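PDB 5FFJ: endonuclease and methylase LlaGI from Lactococcus lactis, which recognises a specific DNA sequence as a Type ISP restriction-modification enzyme, coupling a helicase-like ATPase to a methyltransferase that probably modifies adenine, the nuclease being deleted in this construct. Local coordinates for residues 948-956 with 962-970; 1085-1096 with 1127-1136. All coordinates share one frame; numbering follows the deposited sequence.

Contact 1. Residues 948-956 with 962-970. With nucleotides of chain B; nucleotides of chain C.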
loop_
_atom_site.group_PDB
_atom_site.type_symbol
_atom_site.label_atom_id
_atom_site.label_comp_id
_atom_site.label_asym_id
_atom_site.label_seq_id
_atom_site.Cartn_x
_atom_site.Cartn_y
_atom_site.Cartn_z
ATOM N N PHE A 948 15.067 -15.011 18.069
ATOM C CA PHE A 948 13.710 -15.370 18.471
ATOM C C PHE A 948 12.804 -15.418 17.247
ATOM O O PHE A 948 12.391 -14.379 16.731
ATOM C CB PHE A 948 13.172 -14.365 19.498
ATOM C CG PHE A 948 11.964 -14.848 20.270
ATOM C CD1 PHE A 948 11.552 -16.172 20.215
ATOM C CD2 PHE A 948 11.240 -13.964 21.052
ATOM C CE1 PHE A 948 10.446 -16.602 20.926
ATOM C CE2 PHE A 948 10.132 -14.389 21.764
ATOM C CZ PHE A 948 9.735 -15.707 21.701
ATOM N N ASN A 949 12.504 -16.625 16.780
ATOM C CA ASN A 949 11.685 -16.796 15.587
ATOM C C ASN A 949 10.199 -16.710 15.916
ATOM O O ASN A 949 9.641 -17.602 16.555
ATOM C CB ASN A 949 12.000 -18.133 14.915
ATOM C CG ASN A 949 11.365 -18.263 13.542
ATOM O OD1 ASN A 949 10.806 -17.305 13.007
ATOM N ND2 ASN A 949 11.458 -19.452 12.961
ATOM N N LEU A 950 9.569 -15.626 15.475
ATOM C CA LEU A 950 8.159 -15.372 15.755
ATOM C C LEU A 950 7.240 -15.937 14.669
ATOM O O LEU A 950 6.018 -15.794 14.750
ATOM C CB LEU A 950 7.923 -13.865 15.910
ATOM C CG LEU A 950 7.944 -13.283 17.328
ATOM C CD1 LEU A 950 8.985 -13.947 18.215
ATOM C CD2 LEU A 950 8.207 -11.789 17.263
ATOM N N ARG A 951 7.832 -16.578 13.664
ATOM C CA ARG A 951 7.071 -17.192 12.578
ATOM C C ARG A 951 6.149 -16.166 11.911
ATOM O O ARG A 951 6.523 -15.003 11.748
ATOM C CB ARG A 951 6.265 -18.382 13.106
ATOM C CG ARG A 951 7.089 -19.397 13.891
ATOM C CD ARG A 951 8.043 -20.166 12.992
ATOM N NE ARG A 951 7.329 -20.922 11.965
ATOM C CZ ARG A 951 6.826 -22.141 12.137
ATOM N NH1 ARG A 951 6.948 -22.766 13.302
ATOM N NH2 ARG A 951 6.193 -22.741 11.138
ATOM N N GLY A 952 4.955 -16.598 11.518
ATOM C CA GLY A 952 3.950 -15.688 11.001
ATOM C C GLY A 952 4.148 -15.349 9.534
ATOM O O GLY A 952 3.844 -14.234 9.105
ATOM N N ASP A 953 4.658 -16.308 8.764
ATOM C CA ASP A 953 4.873 -16.121 7.327
ATOM C C ASP A 953 3.634 -16.552 6.551
ATOM O O ASP A 953 3.352 -17.745 6.440
ATOM C CB ASP A 953 6.095 -16.915 6.845
ATOM C CG ASP A 953 6.424 -16.657 5.383
ATOM O OD1 ASP A 953 5.929 -15.658 4.822
ATOM O OD2 ASP A 953 7.189 -17.452 4.797
ATOM N N GLN A 954 2.902 -15.575 6.017
ATOM C CA GLN A 954 1.653 -15.841 5.312
ATOM C C GLN A 954 1.776 -15.598 3.805
ATOM O O GLN A 954 0.818 -15.193 3.144
ATOM C CB GLN A 954 0.528 -14.991 5.916
ATOM C CG GLN A 954 0.195 -15.369 7.353
ATOM C CD GLN A 954 -0.147 -16.840 7.507
ATOM O OE1 GLN A 954 0.330 -17.511 8.425
ATOM N NE2 GLN A 954 -0.974 -17.351 6.602
ATOM N N ARG A 955 2.972 -15.839 3.274
ATOM C CA ARG A 955 3.156 -16.060 1.843
ATOM C C ARG A 955 3.353 -17.561 1.607
ATOM O O ARG A 955 3.826 -17.994 0.553
ATOM C CB ARG A 955 4.329 -15.242 1.308
ATOM C CG ARG A 955 3.876 -14.084 0.437
ATOM C CD ARG A 955 5.014 -13.132 0.132
ATOM N NE ARG A 955 4.924 -11.899 0.912
ATOM C CZ ARG A 955 4.317 -10.787 0.505
ATOM N NH1 ARG A 955 3.729 -10.724 -0.685
ATOM N NH2 ARG A 955 4.297 -9.725 1.296
ATOM N N THR A 956 2.972 -18.337 2.619
ATOM C CA THR A 956 2.894 -19.789 2.532
ATOM C C THR A 956 1.446 -20.176 2.251
ATOM O O THR A 956 0.618 -19.312 1.960
ATOM C CB THR A 956 3.369 -20.465 3.834
ATOM O OG1 THR A 956 2.528 -20.059 4.921
ATOM C CG2 THR A 956 4.812 -20.092 4.144
ATOM N N ARG A 962 -0.991 -22.731 8.352
ATOM C CA ARG A 962 -1.609 -22.939 9.656
ATOM C C ARG A 962 -0.543 -23.034 10.744
ATOM O O ARG A 962 -0.727 -22.519 11.847
ATOM C CB ARG A 962 -2.479 -24.202 9.648
ATOM C CG ARG A 962 -3.609 -24.174 8.620
ATOM C CD ARG A 962 -4.612 -25.294 8.839
ATOM N NE ARG A 962 -4.022 -26.621 8.662
ATOM C CZ ARG A 962 -3.930 -27.260 7.498
ATOM N NH1 ARG A 962 -4.382 -26.700 6.381
ATOM N NH2 ARG A 962 -3.380 -28.466 7.448
ATOM N N LYS A 963 0.574 -23.684 10.429
ATOM C CA LYS A 963 1.671 -23.826 11.383
ATOM C C LYS A 963 2.307 -22.476 11.702
ATOM O O LYS A 963 2.650 -22.203 12.853
ATOM C CB LYS A 963 2.737 -24.788 10.851
ATOM C CG LYS A 963 2.286 -26.238 10.745
ATOM C CD LYS A 963 3.460 -27.198 10.860
ATOM C CE LYS A 963 3.155 -28.538 10.207
ATOM N NZ LYS A 963 3.189 -28.454 8.719
ATOM N N GLU A 964 2.465 -21.634 10.685
ATOM C CA GLU A 964 3.052 -20.310 10.870
ATOM C C GLU A 964 2.225 -19.489 11.853
ATOM O O GLU A 964 2.725 -19.061 12.893
ATOM C CB GLU A 964 3.163 -19.577 9.533
ATOM C CG GLU A 964 4.253 -20.123 8.624
ATOM C CD GLU A 964 5.644 -19.893 9.176
ATOM O OE1 GLU A 964 5.974 -18.732 9.504
ATOM O OE2 GLU A 964 6.405 -20.877 9.287
ATOM N N GLY A 965 0.960 -19.273 11.515
ATOM C CA GLY A 965 0.023 -18.648 12.430
ATOM C C GLY A 965 -0.026 -17.135 12.349
ATOM O O GLY A 965 0.113 -16.550 11.275
ATOM N N GLY A 966 -0.221 -16.507 13.505
ATOM C CA GLY A 966 -0.443 -15.075 13.591
ATOM C C GLY A 966 0.660 -14.215 13.008
ATOM O O GLY A 966 1.844 -14.540 13.107
ATOM N N LYS A 967 0.255 -13.106 12.398
ATOM C CA LYS A 967 1.183 -12.120 11.857
ATOM C C LYS A 967 1.430 -11.020 12.887
ATOM O O LYS A 967 0.503 -10.309 13.273
ATOM C CB LYS A 967 0.633 -11.526 10.557
ATOM C CG LYS A 967 0.274 -12.572 9.506
ATOM C CD LYS A 967 -0.431 -11.960 8.305
ATOM C CE LYS A 967 -1.846 -11.536 8.650
ATOM N NZ LYS A 967 -2.676 -11.359 7.430
ATOM N N ILE A 968 2.677 -10.893 13.332
ATOM C CA ILE A 968 3.037 -9.965 14.406
ATOM C C ILE A 968 2.587 -8.523 14.155
ATOM O O ILE A 968 2.180 -7.827 15.084
ATOM C CB ILE A 968 4.564 -9.961 14.643
ATOM C CG1 ILE A 968 5.007 -11.290 15.261
ATOM C CG2 ILE A 968 4.971 -8.788 15.540
ATOM C CD1 ILE A 968 4.600 -11.470 16.712
ATOM N N PHE A 969 2.696 -8.071 12.910
ATOM C CA PHE A 969 2.238 -6.738 12.535
ATOM C C PHE A 969 0.857 -6.793 11.880
ATOM O O PHE A 969 0.436 -5.840 11.222
ATOM C CB PHE A 969 3.257 -6.076 11.602
ATOM C CG PHE A 969 4.640 -5.989 12.188
ATOM C CD1 PHE A 969 5.034 -4.873 12.908
ATOM C CD2 PHE A 969 5.540 -7.032 12.036
ATOM C CE1 PHE A 969 6.302 -4.793 13.456
ATOM C CE2 PHE A 969 6.809 -6.959 12.584
ATOM C CZ PHE A 969 7.191 -5.838 13.294
ATOM N N GLY A 970 0.153 -7.908 12.076
ATOM C CA GLY A 970 -1.181 -8.087 11.527
ATOM C C GLY A 970 -1.225 -7.849 10.033
ATOM O O GLY A 970 -0.550 -8.529 9.262
ATOM P P DG B 12 3.409 -7.263 3.010
ATOM O OP1 DG B 12 4.091 -8.445 3.578
ATOM O OP2 DG B 12 3.306 -7.100 1.542
ATOM O "O5'" DG B 12 1.937 -7.265 3.634
ATOM C "C5'" DG B 12 1.086 -6.141 3.451
ATOM C "C4'" DG B 12 0.417 -6.183 2.095
ATOM O "O4'" DG B 12 -0.178 -7.491 1.900
ATOM C "C3'" DG B 12 -0.727 -5.204 1.922
ATOM O "O3'" DG B 12 -0.908 -4.881 0.533
ATOM C "C2'" DG B 12 -1.896 -5.978 2.525
ATOM C "C1'" DG B 12 -1.574 -7.430 2.151
ATOM N N9 DG B 12 -1.913 -8.424 3.183
ATOM C C8 DG B 12 -1.910 -8.260 4.551
ATOM N N7 DG B 12 -2.257 -9.339 5.206
ATOM C C5 DG B 12 -2.503 -10.277 4.209
ATOM C C6 DG B 12 -2.911 -11.631 4.306
ATOM O O6 DG B 12 -3.146 -12.295 5.325
ATOM N N1 DG B 12 -3.041 -12.219 3.049
ATOM C C2 DG B 12 -2.809 -11.578 1.856
ATOM N N2 DG B 12 -2.982 -12.302 0.746
ATOM N N3 DG B 12 -2.428 -10.315 1.754
ATOM C C4 DG B 12 -2.296 -9.727 2.963
ATOM P P DC C 13 -6.079 -21.544 0.139
ATOM O OP1 DC C 13 -6.611 -22.367 -0.972
ATOM O OP2 DC C 13 -5.534 -22.218 1.336
ATOM O "O5'" DC C 13 -4.940 -20.579 -0.434
ATOM C "C5'" DC C 13 -5.299 -19.464 -1.253
ATOM C "C4'" DC C 13 -4.123 -18.526 -1.453
ATOM O "O4'" DC C 13 -4.142 -17.488 -0.424
ATOM C "C3'" DC C 13 -2.749 -19.183 -1.341
ATOM O "O3'" DC C 13 -1.844 -18.612 -2.274
ATOM C "C2'" DC C 13 -2.363 -18.871 0.094
ATOM C "C1'" DC C 13 -2.880 -17.452 0.208
ATOM N N1 DC C 13 -3.025 -16.919 1.611
ATOM C C2 DC C 13 -3.194 -15.543 1.801
ATOM O O2 DC C 13 -3.236 -14.800 0.813
ATOM N N3 DC C 13 -3.316 -15.060 3.064
ATOM C C4 DC C 13 -3.263 -15.893 4.103
ATOM N N4 DC C 13 -3.389 -15.372 5.328
ATOM C C5 DC C 13 -3.084 -17.297 3.933
ATOM C C6 DC C 13 -2.967 -17.763 2.684
ATOM P P DT C 14 -1.570 -19.327 -3.684
ATOM O OP1 DT C 14 -2.839 -19.955 -4.128
ATOM O OP2 DT C 14 -0.354 -20.158 -3.535
ATOM O "O5'" DT C 14 -1.240 -18.107 -4.664
ATOM C "C5'" DT C 14 -2.224 -17.097 -4.879
ATOM C "C4'" DT C 14 -1.798 -16.142 -5.978
ATOM O "O4'" DT C 14 -0.848 -15.169 -5.447
ATOM C "C3'" DT C 14 -1.095 -16.800 -7.168
ATOM O "O3'" DT C 14 -1.546 -16.217 -8.394
ATOM C "C2'" DT C 14 0.374 -16.508 -6.885
ATOM C "C1'" DT C 14 0.275 -15.114 -6.299
ATOM N N1 DT C 14 1.471 -14.646 -5.504
ATOM C C2 DT C 14 1.919 -13.352 -5.669
ATOM O O2 DT C 14 1.408 -12.561 -6.440
ATOM N N3 DT C 14 2.997 -13.013 -4.897
ATOM C C4 DT C 14 3.661 -13.816 -3.991
ATOM O O4 DT C 14 4.624 -13.415 -3.345
ATOM C C5 DT C 14 3.141 -15.159 -3.859
ATOM C C7 DT C 14 3.782 -16.128 -2.902
ATOM C C6 DT C 14 2.081 -15.506 -4.611
#

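Contact 2. Residues 1085-1096 with 1127-1136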
loop_
_atom_site.group_PDB
_atom_site.type_symbol
_atom_site.label_atom_id
_atom_site.label_comp_id
_atom_site.label_asym_id
_atom_site.label_seq_id
_atom_site.Cartn_x
_atom_site.Cartn_y
_atom_site.Cartn_z
ATOM N N ILE A 1085 1.555 -6.556 -28.266
ATOM C CA ILE A 1085 2.600 -6.393 -29.271
ATOM C C ILE A 1085 2.342 -5.140 -30.103
ATOM O O ILE A 1085 3.280 -4.434 -30.472
ATOM C CB ILE A 1085 2.705 -7.629 -30.191
ATOM C CG1 ILE A 1085 3.354 -8.786 -29.427
ATOM C CG2 ILE A 1085 3.528 -7.308 -31.446
ATOM C CD1 ILE A 1085 3.494 -10.073 -30.217
ATOM N N LYS A 1086 1.075 -4.866 -30.401
ATOM C CA LYS A 1086 0.721 -3.634 -31.095
ATOM C C LYS A 1086 1.021 -2.438 -30.201
ATOM O O LYS A 1086 1.645 -1.473 -30.637
ATOM C CB LYS A 1086 -0.753 -3.626 -31.507
ATOM C CG LYS A 1086 -1.073 -4.478 -32.729
ATOM C CD LYS A 1086 -2.331 -3.986 -33.434
ATOM C CE LYS A 1086 -3.027 -5.109 -34.187
ATOM N NZ LYS A 1086 -3.742 -6.036 -33.265
ATOM N N ASN A 1087 0.581 -2.513 -28.947
ATOM C CA ASN A 1087 0.805 -1.436 -27.991
ATOM C C ASN A 1087 2.292 -1.174 -27.789
ATOM O O ASN A 1087 2.713 -0.027 -27.644
ATOM C CB ASN A 1087 0.147 -1.762 -26.647
ATOM C CG ASN A 1087 -1.368 -1.694 -26.703
ATOM O OD1 ASN A 1087 -1.943 -1.171 -27.659
ATOM N ND2 ASN A 1087 -2.023 -2.213 -25.671
ATOM N N TYR A 1088 3.084 -2.239 -27.792
ATOM C CA TYR A 1088 4.521 -2.116 -27.582
ATOM C C TYR A 1088 5.208 -1.473 -28.781
ATOM O O TYR A 1088 6.047 -0.586 -28.622
ATOM C CB TYR A 1088 5.142 -3.484 -27.298
ATOM C CG TYR A 1088 6.650 -3.468 -27.345
ATOM C CD1 TYR A 1088 7.390 -2.924 -26.304
ATOM C CD2 TYR A 1088 7.333 -3.987 -28.435
ATOM C CE1 TYR A 1088 8.771 -2.901 -26.346
ATOM C CE2 TYR A 1088 8.711 -3.970 -28.485
ATOM C CZ TYR A 1088 9.427 -3.426 -27.439
ATOM O OH TYR A 1088 10.803 -3.405 -27.485
ATOM N N ASN A 1089 4.852 -1.918 -29.982
ATOM C CA ASN A 1089 5.462 -1.389 -31.194
ATOM C C ASN A 1089 5.075 0.065 -31.446
ATOM O O ASN A 1089 5.726 0.756 -32.229
ATOM C CB ASN A 1089 5.081 -2.248 -32.402
ATOM C CG ASN A 1089 5.742 -3.613 -32.379
ATOM O OD1 ASN A 1089 6.786 -3.800 -31.755
ATOM N ND2 ASN A 1089 5.138 -4.576 -33.065
ATOM N N LEU A 1090 4.018 0.527 -30.785
ATOM C CA LEU A 1090 3.625 1.930 -30.870
ATOM C C LEU A 1090 4.508 2.786 -29.968
ATOM O O LEU A 1090 4.934 3.875 -30.355
ATOM C CB LEU A 1090 2.156 2.117 -30.485
ATOM C CG LEU A 1090 1.083 1.671 -31.485
ATOM C CD1 LEU A 1090 -0.289 2.113 -30.993
ATOM C CD2 LEU A 1090 1.345 2.207 -32.885
ATOM N N GLU A 1091 4.773 2.293 -28.760
ATOM C CA GLU A 1091 5.670 2.982 -27.841
ATOM C C GLU A 1091 7.036 3.145 -28.496
ATOM O O GLU A 1091 7.684 4.177 -28.348
ATOM C CB GLU A 1091 5.801 2.218 -26.521
ATOM C CG GLU A 1091 4.501 2.072 -25.743
ATOM C CD GLU A 1091 3.930 3.401 -25.280
ATOM O OE1 GLU A 1091 4.719 4.310 -24.946
ATOM O OE2 GLU A 1091 2.688 3.533 -25.254
ATOM N N VAL A 1092 7.458 2.124 -29.234
ATOM C CA VAL A 1092 8.732 2.164 -29.942
ATOM C C VAL A 1092 8.708 3.222 -31.042
ATOM O O VAL A 1092 9.650 4.006 -31.178
ATOM C CB VAL A 1092 9.074 0.785 -30.545
ATOM C CG1 VAL A 1092 10.131 0.903 -31.642
ATOM C CG2 VAL A 1092 9.545 -0.161 -29.451
ATOM N N ASP A 1093 7.635 3.237 -31.829
ATOM C CA ASP A 1093 7.465 4.233 -32.880
ATOM C C ASP A 1093 7.497 5.641 -32.292
ATOM O O ASP A 1093 8.011 6.570 -32.917
ATOM C CB ASP A 1093 6.152 4.008 -33.639
ATOM C CG ASP A 1093 6.256 2.912 -34.687
ATOM O OD1 ASP A 1093 7.344 2.735 -35.274
ATOM O OD2 ASP A 1093 5.238 2.231 -34.933
ATOM N N ARG A 1094 6.944 5.794 -31.092
ATOM C CA ARG A 1094 6.988 7.074 -30.394
ATOM C C ARG A 1094 8.434 7.438 -30.063
ATOM O O ARG A 1094 8.863 8.568 -30.294
ATOM C CB ARG A 1094 6.147 7.035 -29.114
ATOM C CG ARG A 1094 6.184 8.333 -28.311
ATOM C CD ARG A 1094 5.569 8.167 -26.936
ATOM N NE ARG A 1094 4.139 7.887 -26.995
ATOM C CZ ARG A 1094 3.311 8.002 -25.961
ATOM N NH1 ARG A 1094 3.768 8.400 -24.780
ATOM N NH2 ARG A 1094 2.024 7.725 -26.108
ATOM N N LEU A 1095 9.173 6.473 -29.520
ATOM C CA LEU A 1095 10.571 6.673 -29.150
ATOM C C LEU A 1095 11.445 6.932 -30.372
ATOM O O LEU A 1095 12.486 7.580 -30.275
ATOM C CB LEU A 1095 11.111 5.456 -28.390
ATOM C CG LEU A 1095 10.515 5.130 -27.016
ATOM C CD1 LEU A 1095 11.253 3.957 -26.378
ATOM C CD2 LEU A 1095 10.526 6.340 -26.095
ATOM N N GLU A 1096 11.019 6.409 -31.517
ATOM C CA GLU A 1096 11.784 6.527 -32.755
ATOM C C GLU A 1096 12.016 7.982 -33.171
ATOM O O GLU A 1096 13.130 8.358 -33.545
ATOM C CB GLU A 1096 11.074 5.776 -33.883
ATOM C CG GLU A 1096 11.903 4.651 -34.477
ATOM C CD GLU A 1096 11.084 3.696 -35.326
ATOM O OE1 GLU A 1096 11.501 2.526 -35.472
ATOM O OE2 GLU A 1096 10.028 4.113 -35.846
ATOM N N ARG A 1127 14.791 -3.566 -24.488
ATOM C CA ARG A 1127 14.532 -3.599 -25.922
ATOM C C ARG A 1127 13.758 -2.365 -26.372
ATOM O O ARG A 1127 13.650 -2.091 -27.567
ATOM C CB ARG A 1127 13.759 -4.865 -26.290
ATOM C CG ARG A 1127 14.406 -6.153 -25.802
ATOM C CD ARG A 1127 13.485 -7.335 -26.014
ATOM N NE ARG A 1127 13.689 -8.383 -25.019
ATOM C CZ ARG A 1127 14.518 -9.413 -25.158
ATOM N NH1 ARG A 1127 15.243 -9.560 -26.261
ATOM N NH2 ARG A 1127 14.622 -10.306 -24.185
ATOM N N ALA A 1128 13.208 -1.631 -25.408
ATOM C CA ALA A 1128 12.549 -0.361 -25.686
ATOM C C ALA A 1128 13.550 0.787 -25.587
ATOM O O ALA A 1128 13.339 1.852 -26.161
ATOM C CB ALA A 1128 11.392 -0.141 -24.731
ATOM N N ALA A 1129 14.638 0.566 -24.855
ATOM C CA ALA A 1129 15.725 1.537 -24.800
ATOM C C ALA A 1129 16.375 1.605 -26.173
ATOM O O ALA A 1129 16.678 2.685 -26.681
ATOM C CB ALA A 1129 16.735 1.159 -23.740
ATOM N N ARG A 1130 16.598 0.435 -26.759
ATOM C CA ARG A 1130 16.889 0.336 -28.178
ATOM C C ARG A 1130 15.554 0.448 -28.912
ATOM O O ARG A 1130 14.504 0.469 -28.275
ATOM C CB ARG A 1130 17.603 -0.981 -28.500
ATOM C CG ARG A 1130 18.908 -1.201 -27.724
ATOM C CD ARG A 1130 19.424 -2.626 -27.878
ATOM N NE ARG A 1130 18.542 -3.596 -27.231
ATOM C CZ ARG A 1130 18.759 -4.907 -27.200
ATOM N NH1 ARG A 1130 19.834 -5.423 -27.783
ATOM N NH2 ARG A 1130 17.900 -5.708 -26.584
ATOM N N ARG A 1131 15.582 0.554 -30.237
ATOM C CA ARG A 1131 14.347 0.541 -31.022
ATOM C C ARG A 1131 14.124 -0.857 -31.584
ATOM O O ARG A 1131 14.567 -1.176 -32.691
ATOM C CB ARG A 1131 14.390 1.576 -32.150
ATOM C CG ARG A 1131 14.805 2.978 -31.708
ATOM C CD ARG A 1131 14.141 3.409 -30.401
ATOM N NE ARG A 1131 14.434 4.805 -30.082
ATOM C CZ ARG A 1131 15.611 5.249 -29.649
ATOM N NH1 ARG A 1131 16.625 4.410 -29.485
ATOM N NH2 ARG A 1131 15.779 6.537 -29.385
ATOM N N GLU A 1132 13.438 -1.687 -30.802
ATOM C CA GLU A 1132 13.170 -3.068 -31.181
ATOM C C GLU A 1132 11.684 -3.352 -31.280
ATOM O O GLU A 1132 10.935 -3.121 -30.333
ATOM C CB GLU A 1132 13.793 -4.031 -30.178
ATOM C CG GLU A 1132 15.301 -3.900 -30.055
ATOM C CD GLU A 1132 16.009 -5.234 -29.864
ATOM O OE1 GLU A 1132 15.338 -6.290 -29.841
ATOM O OE2 GLU A 1132 17.251 -5.223 -29.739
ATOM N N LYS A 1133 11.275 -3.864 -32.435
ATOM C CA LYS A 1133 9.903 -4.295 -32.651
ATOM C C LYS A 1133 9.835 -5.815 -32.735
ATOM O O LYS A 1133 10.868 -6.483 -32.814
ATOM C CB LYS A 1133 9.339 -3.672 -33.928
ATOM C CG LYS A 1133 9.161 -2.164 -33.875
ATOM C CD LYS A 1133 8.234 -1.709 -34.989
ATOM C CE LYS A 1133 8.016 -0.210 -34.988
ATOM N NZ LYS A 1133 7.018 0.173 -36.026
ATOM N N THR A 1134 8.617 -6.350 -32.716
ATOM C CA THR A 1134 8.406 -7.785 -32.862
ATOM C C THR A 1134 7.306 -8.130 -33.844
ATOM O O THR A 1134 6.415 -7.323 -34.115
ATOM C CB THR A 1134 8.032 -8.443 -31.528
ATOM O OG1 THR A 1134 6.895 -7.776 -30.971
ATOM C CG2 THR A 1134 9.162 -8.357 -30.572
ATOM N N GLN A 1135 7.378 -9.350 -34.361
ATOM C CA GLN A 1135 6.275 -9.943 -35.091
ATOM C C GLN A 1135 5.548 -10.906 -34.166
ATOM O O GLN A 1135 6.170 -11.553 -33.321
ATOM C CB GLN A 1135 6.767 -10.674 -36.340
ATOM C CG GLN A 1135 7.127 -9.769 -37.511
ATOM C CD GLN A 1135 7.274 -10.543 -38.808
ATOM O OE1 GLN A 1135 7.370 -11.770 -38.800
ATOM N NE2 GLN A 1135 7.284 -9.831 -39.930
ATOM N N PHE A 1136 4.231 -10.987 -34.313
ATOM C CA PHE A 1136 3.457 -11.995 -33.607
ATOM C C PHE A 1136 3.513 -13.308 -34.375
ATOM O O PHE A 1136 3.032 -13.400 -35.505
ATOM C CB PHE A 1136 2.007 -11.554 -33.422
ATOM C CG PHE A 1136 1.075 -12.687 -33.109
ATOM C CD1 PHE A 1136 1.071 -13.274 -31.855
ATOM C CD2 PHE A 1136 0.212 -13.173 -34.075
ATOM C CE1 PHE A 1136 0.216 -14.324 -31.568
ATOM C CE2 PHE A 1136 -0.645 -14.221 -33.795
ATOM C CZ PHE A 1136 -0.641 -14.797 -32.542
#

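Contact 1. Residues 948-956 with 962-970
E964 joins the last turn of helix 959-964 to the backbone that leaves strand 944-951, and its two carboxylate oxygens divide the work. OE2 takes both NE and NH2 of R951, at 2.8 and 2.6 Å, in a side-on salt bridge. The oxygen lies in the guanidinium plane, but both nitrogens come from one face of the carboxylate, with the two planes 59° apart. A bend in the glutamate chain (chi2 -67°) brings OE1 to the backbone N of D953, accepted at 2.9 Å on the anti lone pair. A side chain at G952 would run into G966 O, and its positive phi also favours glycine. Further along, the aliphatic parts of Q954 and K967 cross at about a right angle, CG to CG at 3.5 Å. L950 CD2 packs on I968 CD1 at 3.7 Å. K967 NZ donates to N7 of DG12 of chain B at 3.0 Å, on the major-groove edge of guanine; its approach to O6 is modelled too short to be relied on. R955 reaches the phosphate of the same nucleotide through weak bonds from NH2. In the second shell, R951 NH1 forms a salt bridge with D999, and D953 OD2 one with K1189. L950 and R951 form a classic beta bulge opposite I977. Strand 944-951 runs between strands 977-984 and 991-996; residues 952-956 continue from it, and 965-970 follow helix 959-964.

Contact 2. Residues 1085-1096 with 1127-1136
K1133 lies across helix 1074-1096, passing N1089 and V1092 on its way to D1093. Its CB sits 3.4 Å from N1089 OD1; CG then meets V1092 CG1 at 3.9 Å, and CD passes N1089 CB. With the chain extended past CG (chi3 180°), CE and NZ arrive at the D1093 carboxylate, where NZ donates to OD1 at 2.7 Å on its syn side and more weakly to OD2, completing a salt bridge. N1089 uses both ends of its amide on the backbone of T1134: OD1 accepts T1134 N at 3.3 Å, and ND2 donates to T1134 O at 3.2 Å, in the carbonyl plane on a lone pair. Replacing N1089 by an alanine removes both amide ends and would probably leave T1134 N and O without these partners, the extended chain being held less firmly there. In the C-terminal specificity domain, residues 1131-1136 follow helix 1122-1129 as an irregular extended segment running antiparallel along the long helix. Y1088, its CG anti to the backbone N (chi1 168°), reaches to this chain: its hydroxyl donates to E1132 O at 2.9 Å and lies 3.1 Å from R1127 O, while V1092 CG2 covers one ring face. I1085 CG2 rests against T1134 OG1 and CD1 reaches F1136 CB at 3.8 Å. Near the helix end R1131 NE bonds weakly to L1095 O, and F1159 makes a cation-pi contact with R1127.

Contact 1 and contact 2 follow one another along the chain and do not touch: their centres are 44 Å apart and their nearest atoms about 26 Å. Both border the bound DNA, but differently. Contact 1 meets bases and a phosphate directly, and its F969 packs on an adenine and on N854, the first residue of an Asn-Pro-Pro-Tyr sequence characteristic of amino methyltransferases, so it probably lies close to the methylation site. Contact 2 holds together part of the specificity domain; its nearest atom is about 4 Å from the DNA, and R1130 makes a long, weak ion pair with a phosphate. K1189, from the specificity domain, pairs with D953 of contact 1.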